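Putative NADPH:quinone oxidoreductase (Ralstonia eutropha, PDB 3IUP) binds NADPH and probably uses it to reduce quinones or related substrates. Local coordinates at residues Ala5-Ser10 with Asp23-Pro28; Pro46-Leu51 with Val94-Ala99; Phe53-Met58 with Arg82-Arg87; Pro70-Arg75 with Leu352-Ile357. One frame throughout, in Å; residues are numbered along the deposited sequence.

How the contacts relate
From the N terminus, contact 1 comes first: a short loop closed when strand 4-12 is paired by strand 17-26. It is complete before any other contact opens. Contact 2 then closes a longer loop, from helix 46-53 to the segment leading into strand 98-105, and contact 3, between 53-58 and 82-87, is nested inside it. Contact 4 spans most of the chain, bringing 352-357 back to strand 70-75, and its segments alternate with those of contacts 2 and 3. Arg87 of contact 3 joins the first three, hydrogen-bonding to Leu51 O of contact 2 and Ser10 OG of contact 1. Contact 4 packs on both contacts 1 and 3.

Contact 1 (Ala5-Ser10 with Asp23-Pro28); sequences ALQLRS and DSIDTP. With EDO (1,2-ethanediol), chain F.
Gln7 and Ile25 meet on one face of an antiparallel beta ladder, with CG of Gln7 3.6 Å from CG1 of Ile25 and the side chains crossing at about a right angle. Four backbone hydrogen bonds hold the strands in register, two between Ala5 and Ile25 and two between Gln7 and Asp23; Leu6 and Ser24 form the non-hydrogen-bonded pair between them. Beyond CG the glutamine runs extended, and its amide lies beside CG1 and CG2 of Ile25. In one of the two modelled conformers of each side chain, Arg9 grips Gln7 OE1 end-on, NH2 at 2.8 Å and NH1 at 3.1 Å from it, and NH1 also donates to Leu8 O. There a bend at chi2 (-74°) folds the arginine back over the strand and brings NH2 to within 3.6 Å of Ile25 CD1. Arg9 CG rests against the carboxylate carbon of Asp23, whose OD1 is bonded to Ser21. On the other face, CD2 of Leu6 reaches back to Asp23 O (3.5 Å). The contact forms the open end of the beta hairpin 4-12/17-26, remote from its turn, inside a five-stranded antiparallel sheet, with strand 70-75 beside 17-26 and strand 90-93 beside 4-12.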
loop_
_atom_site.group_PDB
_atom_site.type_symbol
_atom_site.label_atom_id
_atom_site.label_comp_id
_atom_site.label_asym_id
_atom_site.label_seq_id
_atom_site.Cartn_x
_atom_site.Cartn_y
_atom_site.Cartn_z
ATOM N N ALA A 5 45.878 -0.329 -0.538
ATOM C CA ALA A 5 45.345 -0.389 0.795
ATOM C C ALA A 5 44.129 -1.295 0.741
ATOM O O ALA A 5 43.751 -1.774 -0.322
ATOM C CB ALA A 5 44.976 0.979 1.300
ATOM N N LEU A 6 43.511 -1.541 1.881
ATOM C CA LEU A 6 42.526 -2.595 1.956
ATOM C C LEU A 6 41.105 -2.060 1.799
ATOM O O LEU A 6 40.791 -0.933 2.208
ATOM C CB LEU A 6 42.649 -3.321 3.308
ATOM C CG LEU A 6 44.001 -3.991 3.558
ATOM C CD1 LEU A 6 43.958 -4.621 4.936
ATOM C CD2 LEU A 6 44.243 -5.024 2.468
ATOM N N GLN A 7 40.249 -2.901 1.226
ATOM C CA GLN A 7 38.812 -2.638 1.157
ATOM C C GLN A 7 38.068 -3.936 1.319
ATOM O O GLN A 7 38.472 -4.942 0.770
ATOM C CB GLN A 7 38.409 -2.036 -0.175
ATOM C CG GLN A 7 39.203 -0.834 -0.554
ATOM C CD GLN A 7 38.508 -0.006 -1.584
ATOM O OE1 GLN A 7 37.591 -0.480 -2.254
ATOM N NE2 GLN A 7 38.947 1.241 -1.731
ATOM N N LEU A 8 36.994 -3.925 2.088
ATOM C CA LEU A 8 36.239 -5.155 2.253
ATOM C C LEU A 8 35.496 -5.483 0.956
ATOM O O LEU A 8 35.012 -4.565 0.244
ATOM C CB LEU A 8 35.244 -4.952 3.386
ATOM C CG LEU A 8 34.368 -6.098 3.821
ATOM C CD1 LEU A 8 34.148 -5.826 5.360
ATOM C CD2 LEU A 8 33.053 -6.150 3.022
ATOM N N ARG A 9 35.380 -6.760 0.643
ATOM C CA ARG A 9 34.588 -7.206 -0.491
ATOM C C ARG A 9 33.639 -8.335 -0.084
ATOM O O ARG A 9 34.010 -9.234 0.713
ATOM C CB ARG A 9 35.484 -7.677 -1.631
ATOM C CG ARG A 9 36.303 -6.536 -2.275
ATOM C CD ARG A 9 35.421 -5.663 -3.138
ATOM N NE ARG A 9 36.151 -4.618 -3.856
ATOM C CZ ARG A 9 36.400 -3.411 -3.337
ATOM N NH1 ARG A 9 36.031 -3.123 -2.082
ATOM N NH2 ARG A 9 37.046 -2.508 -4.052
ATOM N N SER A 10 32.446 -8.283 -0.637
ATOM C CA SER A 10 31.433 -9.314 -0.437
ATOM C C SER A 10 31.109 -9.949 -1.800
ATOM O O SER A 10 30.593 -9.303 -2.683
ATOM C CB SER A 10 30.171 -8.712 0.151
ATOM O OG SER A 10 29.146 -9.698 0.268
ATOM N N ASP A 23 40.242 -7.064 0.361
ATOM C CA ASP A 23 40.996 -7.043 -0.875
ATOM C C ASP A 23 42.044 -5.936 -0.785
ATOM O O ASP A 23 41.845 -4.885 -0.145
ATOM C CB ASP A 23 40.082 -6.771 -2.090
ATOM C CG ASP A 23 39.422 -8.039 -2.672
ATOM O OD1 ASP A 23 39.197 -9.019 -1.930
ATOM O OD2 ASP A 23 39.121 -8.029 -3.927
ATOM N N SER A 24 43.147 -6.165 -1.465
ATOM C CA SER A 24 44.158 -5.145 -1.648
ATOM C C SER A 24 43.789 -4.436 -2.930
ATOM O O SER A 24 43.687 -5.105 -3.978
ATOM C CB SER A 24 45.541 -5.778 -1.786
ATOM O OG SER A 24 46.455 -4.789 -2.231
ATOM N N ILE A 25 43.578 -3.126 -2.827
ATOM C CA ILE A 25 43.034 -2.248 -3.897
ATOM C C ILE A 25 44.011 -1.097 -4.146
ATOM O O ILE A 25 44.442 -0.446 -3.197
ATOM C CB ILE A 25 41.630 -1.677 -3.432
ATOM C CG1 ILE A 25 40.637 -2.807 -3.171
ATOM C CG2 ILE A 25 40.987 -0.743 -4.447
ATOM C CD1 ILE A 25 40.425 -3.689 -4.348
ATOM N N ASP A 26 44.421 -0.861 -5.400
ATOM C CA ASP A 26 45.338 0.242 -5.656
ATOM C C ASP A 26 44.606 1.508 -5.273
ATOM O O ASP A 26 43.433 1.636 -5.541
ATOM C CB ASP A 26 45.777 0.341 -7.120
ATOM C CG ASP A 26 46.565 -0.886 -7.599
ATOM O OD1 ASP A 26 47.096 -1.668 -6.754
ATOM O OD2 ASP A 26 46.645 -1.062 -8.845
ATOM N N THR A 27 45.288 2.422 -4.624
ATOM C CA THR A 27 44.657 3.650 -4.214
ATOM C C THR A 27 44.746 4.694 -5.356
ATOM O O THR A 27 45.828 4.995 -5.802
ATOM C CB THR A 27 45.346 4.188 -3.004
ATOM O OG1 THR A 27 45.436 3.142 -1.996
ATOM C CG2 THR A 27 44.579 5.400 -2.499
ATOM N N PRO A 28 43.602 5.224 -5.839
ATOM C CA PRO A 28 43.707 6.201 -6.922
ATOM C C PRO A 28 44.290 7.530 -6.469
ATOM O O PRO A 28 44.281 7.864 -5.279
ATOM C CB PRO A 28 42.246 6.393 -7.360
ATOM C CG PRO A 28 41.516 5.253 -6.833
ATOM C CD PRO A 28 42.198 4.894 -5.561
HETATM C C1 EDO F . 48.036 -4.805 -4.941
HETATM O O1 EDO F . 46.829 -4.027 -5.046
HETATM C C2 EDO F . 48.464 -5.308 -6.308
HETATM O O2 EDO F . 48.582 -4.225 -7.235
#

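Contact 2 (Pro46-Leu51 with Val94-Ala99); sequences PSDLGL and VGNEGA
Asp48 and Asn96 make a polar, water-mediated helix-to-loop contact, in which the start of helix 46-53 is fastened to the segment that leads into strand 98-105, within the GroES-like domain. The one direct hydrogen bond runs from Asn96 N to Asp48 OD1 (2.8 Å, 155° at the hydrogen). It arrives on the syn side of the carboxylate but 31° out of its plane. With CG anti to the carbonyl carbon, the aspartate swings its acid group off the helix toward the loop. The Asn96 amide, turned 47° from the carboxylate, is linked to it through water: one molecule accepts from Asn96 ND2, donates to Asp48 OD2 and is hydrogen-bonded to Ser47 OG at 2.7 Å. A second water donates to Asp48 OD1 (2.8 Å) and accepts from Gly95 N, while a third accepts from Glu97 N and can donate to Asp48 OD2, though other acceptors compete for its protons. The carboxylate thus takes two backbone N-H groups directly, Asn96 N and Asn45 N, and reaches Gly95 N and Glu97 N through water, which would probably stabilise its negative charge. Gly95 has positive phi, and its CA lies 3.4 Å from Asp48 OD1. The apolar end is looser, with Leu51 CD2 4.2 Å from Val94 CG2. Pro46 touches NADPH, and Ser47 O accepts from Arg274 of the second subunit. Behind the contact Val94 packs on Leu8 and Ser10 of strand 4-12, while Ala99 pairs with strand 34-43.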
loop_
_atom_site.group_PDB
_atom_site.type_symbol
_atom_site.label_atom_id
_atom_site.label_comp_id
_atom_site.label_asym_id
_atom_site.label_seq_id
_atom_site.Cartn_x
_atom_site.Cartn_y
_atom_site.Cartn_z
ATOM N N PRO A 46 21.789 -1.537 9.074
ATOM C CA PRO A 46 21.040 -2.671 8.497
ATOM C C PRO A 46 21.085 -2.737 6.978
ATOM O O PRO A 46 21.263 -3.817 6.448
ATOM C CB PRO A 46 19.617 -2.431 9.024
ATOM C CG PRO A 46 19.861 -1.814 10.388
ATOM C CD PRO A 46 20.966 -0.792 10.049
ATOM N N SER A 47 21.040 -1.596 6.289
ATOM C CA SER A 47 21.206 -1.571 4.828
ATOM C C SER A 47 22.544 -2.155 4.417
ATOM O O SER A 47 22.630 -2.893 3.458
ATOM C CB SER A 47 21.091 -0.153 4.286
ATOM O OG SER A 47 21.719 0.759 5.203
ATOM N N ASP A 48 23.589 -1.874 5.203
ATOM C CA ASP A 48 24.927 -2.406 4.897
ATOM C C ASP A 48 25.009 -3.900 5.119
ATOM O O ASP A 48 25.615 -4.607 4.348
ATOM C CB ASP A 48 25.993 -1.710 5.745
ATOM C CG ASP A 48 25.996 -0.173 5.545
ATOM O OD1 ASP A 48 26.105 0.247 4.336
ATOM O OD2 ASP A 48 25.860 0.568 6.571
ATOM N N LEU A 49 24.370 -4.382 6.194
ATOM C CA LEU A 49 24.429 -5.783 6.550
ATOM C C LEU A 49 23.746 -6.595 5.441
ATOM O O LEU A 49 24.153 -7.722 5.151
ATOM C CB LEU A 49 23.723 -5.985 7.904
ATOM C CG LEU A 49 24.349 -5.248 9.069
ATOM C CD1 LEU A 49 23.498 -5.492 10.342
ATOM C CD2 LEU A 49 25.736 -5.633 9.308
ATOM N N GLY A 50 22.725 -6.016 4.831
ATOM C CA GLY A 50 21.997 -6.665 3.728
ATOM C C GLY A 50 22.940 -6.955 2.574
ATOM O O GLY A 50 22.989 -8.056 2.020
ATOM N N LEU A 51 23.763 -5.981 2.259
ATOM C CA LEU A 51 24.731 -6.158 1.160
ATOM C C LEU A 51 25.891 -7.034 1.578
ATOM O O LEU A 51 26.345 -7.916 0.833
ATOM C CB LEU A 51 25.212 -4.787 0.688
ATOM C CG LEU A 51 26.153 -4.823 -0.504
ATOM C CD1 LEU A 51 25.467 -5.480 -1.742
ATOM C CD2 LEU A 51 26.640 -3.378 -0.784
ATOM N N VAL A 94 31.356 -2.557 0.084
ATOM C CA VAL A 94 30.262 -2.434 1.042
ATOM C C VAL A 94 30.451 -1.160 1.844
ATOM O O VAL A 94 31.579 -0.689 2.023
ATOM C CB VAL A 94 30.206 -3.684 1.964
ATOM C CG1 VAL A 94 29.030 -3.575 2.958
ATOM C CG2 VAL A 94 30.062 -4.941 1.142
ATOM N N GLY A 95 29.344 -0.605 2.332
ATOM C CA GLY A 95 29.355 0.505 3.249
ATOM C C GLY A 95 28.861 1.759 2.576
ATOM O O GLY A 95 29.565 2.349 1.760
ATOM N N ASN A 96 27.640 2.176 2.918
ATOM C CA ASN A 96 27.025 3.339 2.274
ATOM C C ASN A 96 27.718 4.633 2.607
ATOM O O ASN A 96 27.949 5.441 1.717
ATOM C CB ASN A 96 25.548 3.505 2.671
ATOM C CG ASN A 96 24.644 2.581 1.915
ATOM O OD1 ASN A 96 24.642 2.588 0.683
ATOM N ND2 ASN A 96 23.816 1.812 2.632
ATOM N N GLU A 97 28.003 4.854 3.887
ATOM C CA GLU A 97 28.379 6.166 4.374
ATOM C C GLU A 97 29.551 6.066 5.329
ATOM O O GLU A 97 29.788 5.016 5.939
ATOM C CB GLU A 97 27.193 6.863 5.112
ATOM C CG GLU A 97 26.779 6.223 6.406
ATOM C CD GLU A 97 25.603 6.905 7.118
ATOM O OE1 GLU A 97 25.367 8.117 6.872
ATOM O OE2 GLU A 97 25.002 6.229 8.002
ATOM N N GLY A 98 30.276 7.160 5.447
ATOM C CA GLY A 98 31.348 7.245 6.435
ATOM C C GLY A 98 31.989 8.602 6.474
ATOM O O GLY A 98 31.557 9.544 5.790
ATOM N N ALA A 99 33.048 8.696 7.245
ATOM C CA ALA A 99 33.680 9.983 7.471
ATOM C C ALA A 99 35.150 9.786 7.644
ATOM O O ALA A 99 35.604 8.696 8.041
ATOM C CB ALA A 99 33.074 10.665 8.726
HETATM O O HOH W 1 23.880 2.351 5.380
HETATM O O HOH W 2 27.631 2.701 6.060
HETATM O O HOH W 3 26.433 -1.074 1.913
#

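Contact 3 (Phe53-Met58 with Arg82-Arg87); sequences FGAADM and RSMAGR
Met84, a selenomethionine here, packs on the type II' beta turn formed by Phe53 to Ala56, the reversal that follows helix 46-53. The turn is closed by Ala56 N bonding to Phe53 O, and Gly54 takes it round with a phi of 56°. Along 82-87, Ser83 comes first: its OG stands 4.1 Å from Ala55 CB, a marginal touch; the hydroxyl is hydrogen-bonded to Ala80 O within its own helix. Met84 carries most of the contact. Its chain is bent at both chi2 (-71°) and chi3 (94°), and this curl lays selenium and methyl against Ala55 N. CG lies 4.0 Å from Ala55 CB, CE approaches the same methyl, and SE lies beside the Gly54-Ala55 peptide, on the side of Ala55 N, away from Gly54 O. The chain then tightens into a 3-10 segment, with Arg87 N bonded to Met84 O. Arg87 follows, its chain bent at chi3 as it reaches past the glycine. Its guanidinium has its polar partners elsewhere: NH1 bonds to Leu51 O, at the end of helix 46-53, and NH2 to Ser10 OG of strand 4-12. The residue also packs on Tyr272 of the second subunit. Against the turn itself, NH1 of Arg87 stands 3.9 Å from CA of Gly54, while Ala55 N lies 3.4 Å from SE of Met84.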
loop_
_atom_site.group_PDB
_atom_site.type_symbol
_atom_site.label_atom_id
_atom_site.label_comp_id
_atom_site.label_asym_id
_atom_site.label_seq_id
_atom_site.Cartn_x
_atom_site.Cartn_y
_atom_site.Cartn_z
ATOM N N PHE A 53 26.127 -9.543 3.740
ATOM C CA PHE A 53 25.857 -10.971 3.880
ATOM C C PHE A 53 24.923 -11.494 2.818
ATOM O O PHE A 53 24.762 -12.696 2.686
ATOM C CB PHE A 53 25.261 -11.259 5.270
ATOM C CG PHE A 53 26.134 -10.806 6.393
ATOM C CD1 PHE A 53 27.439 -11.207 6.457
ATOM C CD2 PHE A 53 25.614 -10.006 7.434
ATOM C CE1 PHE A 53 28.263 -10.795 7.489
ATOM C CE2 PHE A 53 26.437 -9.597 8.477
ATOM C CZ PHE A 53 27.742 -9.996 8.505
ATOM N N GLY A 54 24.260 -10.603 2.111
ATOM C CA GLY A 54 23.282 -11.019 1.111
ATOM C C GLY A 54 22.212 -11.914 1.729
ATOM O O GLY A 54 21.850 -11.769 2.904
ATOM N N ALA A 55 21.732 -12.866 0.938
ATOM C CA ALA A 55 20.772 -13.871 1.415
ATOM C C ALA A 55 21.475 -15.056 2.029
ATOM O O ALA A 55 20.864 -16.125 2.147
ATOM C CB ALA A 55 19.870 -14.325 0.241
ATOM N N ALA A 56 22.743 -14.927 2.438
ATOM C CA ALA A 56 23.444 -16.051 3.027
ATOM C C ALA A 56 22.766 -16.441 4.343
ATOM O O ALA A 56 22.229 -15.594 5.074
ATOM C CB ALA A 56 24.880 -15.776 3.289
ATOM N N ASP A 57 22.787 -17.738 4.610
ATOM C CA ASP A 57 22.292 -18.270 5.871
ATOM C C ASP A 57 23.540 -18.223 6.774
ATOM O O ASP A 57 24.403 -19.033 6.653
ATOM C CB ASP A 57 21.794 -19.704 5.612
ATOM C CG ASP A 57 21.312 -20.389 6.860
ATOM O OD1 ASP A 57 21.473 -19.756 7.946
ATOM O OD2 ASP A 57 20.791 -21.544 6.717
HETATM N N MSE A 58 23.631 -17.231 7.654
HETATM C CA MSE A 58 24.906 -16.972 8.377
HETATM C C MSE A 58 25.131 -18.005 9.477
HETATM O O MSE A 58 26.268 -18.176 9.998
HETATM C CB MSE A 58 24.948 -15.527 8.948
HETATM C CG MSE A 58 25.312 -14.395 7.928
HETATM SE SE MSE A 58 26.746 -14.808 6.696
HETATM C CE MSE A 58 28.418 -14.753 7.514
ATOM N N ARG A 82 17.627 -16.702 -6.701
ATOM C CA ARG A 82 16.936 -15.820 -7.647
ATOM C C ARG A 82 17.055 -14.382 -7.181
ATOM O O ARG A 82 17.320 -13.480 -7.989
ATOM C CB ARG A 82 15.438 -16.209 -7.854
ATOM N N SER A 83 16.884 -14.166 -5.873
ATOM C CA SER A 83 17.016 -12.851 -5.287
ATOM C C SER A 83 18.448 -12.344 -5.396
ATOM O O SER A 83 18.654 -11.143 -5.373
ATOM C CB SER A 83 16.600 -12.832 -3.805
ATOM O OG SER A 83 17.506 -13.536 -2.966
HETATM N N MSE A 84 19.412 -13.244 -5.506
HETATM C CA MSE A 84 20.830 -12.803 -5.597
HETATM C C MSE A 84 21.302 -12.639 -7.042
HETATM O O MSE A 84 22.439 -12.215 -7.278
HETATM C CB MSE A 84 21.722 -13.804 -4.893
HETATM C CG MSE A 84 21.495 -13.905 -3.382
HETATM SE SE MSE A 84 22.113 -12.352 -2.416
HETATM C CE MSE A 84 20.549 -11.323 -2.323
ATOM N N ALA A 85 20.422 -12.956 -7.993
ATOM C CA ALA A 85 20.792 -13.051 -9.404
ATOM C C ALA A 85 21.614 -11.848 -9.905
ATOM O O ALA A 85 22.618 -12.030 -10.572
ATOM C CB ALA A 85 19.539 -13.211 -10.266
ATOM N N GLY A 86 21.180 -10.637 -9.574
ATOM C CA GLY A 86 21.825 -9.405 -10.043
ATOM C C GLY A 86 23.291 -9.211 -9.608
ATOM O O GLY A 86 24.028 -8.424 -10.238
ATOM N N ARG A 87 23.727 -9.918 -8.563
ATOM C CA ARG A 87 25.075 -9.724 -8.026
ATOM C C ARG A 87 25.950 -10.968 -8.108
ATOM O O ARG A 87 27.049 -10.992 -7.558
ATOM C CB ARG A 87 25.034 -9.209 -6.580
ATOM C CG ARG A 87 24.394 -10.146 -5.574
ATOM C CD ARG A 87 24.522 -9.591 -4.187
ATOM N NE ARG A 87 25.899 -9.643 -3.716
ATOM C CZ ARG A 87 26.275 -9.409 -2.471
ATOM N NH1 ARG A 87 25.368 -9.092 -1.548
ATOM N NH2 ARG A 87 27.551 -9.458 -2.143
#

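Contact 4 (Pro70-Arg75 with Leu352-Ile357); sequences PIVTAR and LDLDMI
Val72 points its two methyls into separate parts of 352-357, and the contact is organised round that fork. With CG1 anti to the backbone N (chi1 178°), that branch extends to Leu354, whose CD2 it meets at 3.8 Å with the two side chains passing at a slant. The other branch, CG2, lies against Leu352: it is 3.2 Å from the carbonyl O of Leu352, a close approach, and 4.0 Å from CB of the same residue. CG2 also comes within 4.4 Å of Ile357 CD1, one helical turn beyond Leu354, so the valine is flanked by three apolar residues. Pro70, two residues earlier on the same face of the strand, crosses Leu352 at about a right angle and sets CG 3.8 Å from Leu352 CB. The leucine answers with its far end, CD1 resting 3.6 Å from Pro70 O. Asp353 caps the helix, OD1 accepting from Asp355 N at 2.7 Å; the end of Leu354 and the side chain of Ile357 reach the strand. Leu352 also packs on Leu20 of strand 17-26, Leu354 on Ala63 of strand 61-65, and Val72 on Met58. The result is helix-on-sheet packing, in which the turn at Leu352 and the start of helix 354-360, from far along the chain, pack aliphatic side chains on part of one face of the N-terminal antiparallel sheet.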
loop_
_atom_site.group_PDB
_atom_site.type_symbol
_atom_site.label_atom_id
_atom_site.label_comp_id
_atom_site.label_asym_id
_atom_site.label_seq_id
_atom_site.Cartn_x
_atom_site.Cartn_y
_atom_site.Cartn_z
ATOM N N PRO A 70 41.340 -11.945 7.133
ATOM C CA PRO A 70 40.355 -12.967 7.330
ATOM C C PRO A 70 39.439 -13.163 6.135
ATOM O O PRO A 70 39.231 -12.225 5.331
ATOM C CB PRO A 70 39.549 -12.455 8.538
ATOM C CG PRO A 70 39.668 -10.964 8.429
ATOM C CD PRO A 70 41.014 -10.696 7.861
ATOM N N ILE A 71 38.934 -14.393 6.025
ATOM C CA ILE A 71 37.881 -14.801 5.090
ATOM C C ILE A 71 36.694 -15.428 5.817
ATOM O O ILE A 71 36.862 -16.218 6.761
ATOM C CB ILE A 71 38.438 -15.797 4.069
ATOM C CG1 ILE A 71 39.604 -15.181 3.313
ATOM C CG2 ILE A 71 37.337 -16.242 3.102
ATOM C CD1 ILE A 71 40.546 -16.195 2.755
ATOM N N VAL A 72 35.488 -15.061 5.435
ATOM C CA VAL A 72 34.301 -15.762 5.885
ATOM C C VAL A 72 33.585 -16.314 4.639
ATOM O O VAL A 72 33.381 -15.585 3.657
ATOM C CB VAL A 72 33.347 -14.870 6.707
ATOM C CG1 VAL A 72 32.069 -15.648 7.133
ATOM C CG2 VAL A 72 34.088 -14.262 7.906
ATOM N N THR A 73 33.228 -17.607 4.694
ATOM C CA THR A 73 32.352 -18.226 3.691
ATOM C C THR A 73 31.078 -18.798 4.305
ATOM O O THR A 73 31.058 -19.165 5.465
ATOM C CB THR A 73 33.123 -19.260 2.852
ATOM O OG1 THR A 73 33.679 -20.264 3.699
ATOM C CG2 THR A 73 34.292 -18.608 2.165
ATOM N N ALA A 74 29.987 -18.779 3.554
ATOM C CA ALA A 74 28.677 -19.236 4.053
ATOM C C ALA A 74 27.875 -19.659 2.823
ATOM O O ALA A 74 28.277 -19.333 1.679
ATOM C CB ALA A 74 27.964 -18.116 4.818
ATOM N N ARG A 75 26.738 -20.333 3.026
ATOM C CA ARG A 75 25.927 -20.807 1.924
ATOM C C ARG A 75 24.679 -19.974 1.774
ATOM O O ARG A 75 24.063 -19.550 2.773
ATOM C CB ARG A 75 25.530 -22.279 2.179
ATOM C CG ARG A 75 26.685 -23.165 2.530
ATOM C CD ARG A 75 27.631 -23.269 1.360
ATOM N NE ARG A 75 26.896 -23.590 0.131
ATOM C CZ ARG A 75 27.478 -23.734 -1.053
ATOM N NH1 ARG A 75 28.791 -23.606 -1.174
ATOM N NH2 ARG A 75 26.737 -23.997 -2.108
ATOM N N LEU A 352 35.038 -9.126 10.014
ATOM C CA LEU A 352 34.944 -10.506 9.544
ATOM C C LEU A 352 35.213 -11.517 10.648
ATOM O O LEU A 352 35.362 -12.693 10.365
ATOM C CB LEU A 352 35.841 -10.725 8.321
ATOM C CG LEU A 352 35.470 -9.823 7.128
ATOM C CD1 LEU A 352 36.329 -10.215 5.885
ATOM C CD2 LEU A 352 33.991 -9.809 6.774
ATOM N N ASP A 353 35.252 -11.090 11.897
ATOM C CA ASP A 353 35.331 -12.021 13.033
ATOM C C ASP A 353 33.938 -12.539 13.335
ATOM O O ASP A 353 33.031 -11.759 13.581
ATOM C CB ASP A 353 35.882 -11.264 14.222
ATOM C CG ASP A 353 36.085 -12.138 15.457
ATOM O OD1 ASP A 353 35.214 -12.971 15.783
ATOM O OD2 ASP A 353 37.147 -11.955 16.087
ATOM N N LEU A 354 33.752 -13.861 13.352
ATOM C CA LEU A 354 32.404 -14.424 13.525
ATOM C C LEU A 354 31.806 -14.057 14.892
ATOM O O LEU A 354 30.587 -13.920 15.042
ATOM C CB LEU A 354 32.430 -15.935 13.310
ATOM C CG LEU A 354 32.782 -16.394 11.893
ATOM C CD1 LEU A 354 33.042 -17.917 11.832
ATOM C CD2 LEU A 354 31.668 -15.949 10.948
ATOM N N ASP A 355 32.680 -13.844 15.868
ATOM C CA ASP A 355 32.276 -13.393 17.219
ATOM C C ASP A 355 31.692 -11.994 17.184
ATOM O O ASP A 355 30.700 -11.718 17.876
ATOM C CB ASP A 355 33.471 -13.421 18.202
ATOM C CG ASP A 355 33.991 -14.848 18.509
ATOM O OD1 ASP A 355 33.237 -15.851 18.425
ATOM O OD2 ASP A 355 35.195 -14.957 18.848
HETATM N N MSE A 356 32.260 -11.122 16.336
HETATM C CA MSE A 356 31.762 -9.769 16.208
HETATM C C MSE A 356 30.473 -9.795 15.409
HETATM O O MSE A 356 29.506 -9.118 15.761
HETATM C CB MSE A 356 32.809 -8.846 15.541
HETATM C CG MSE A 356 34.180 -8.821 16.204
HETATM SE SE MSE A 356 34.008 -7.651 17.688
HETATM C CE MSE A 356 35.912 -7.346 18.031
ATOM N N ILE A 357 30.457 -10.584 14.329
ATOM C CA ILE A 357 29.270 -10.759 13.482
ATOM C C ILE A 357 28.048 -11.162 14.318
ATOM O O ILE A 357 26.947 -10.593 14.187
ATOM C CB ILE A 357 29.549 -11.796 12.344
ATOM C CG1 ILE A 357 30.589 -11.203 11.344
ATOM C CG2 ILE A 357 28.255 -12.160 11.613
ATOM C CD1 ILE A 357 30.955 -12.091 10.201
#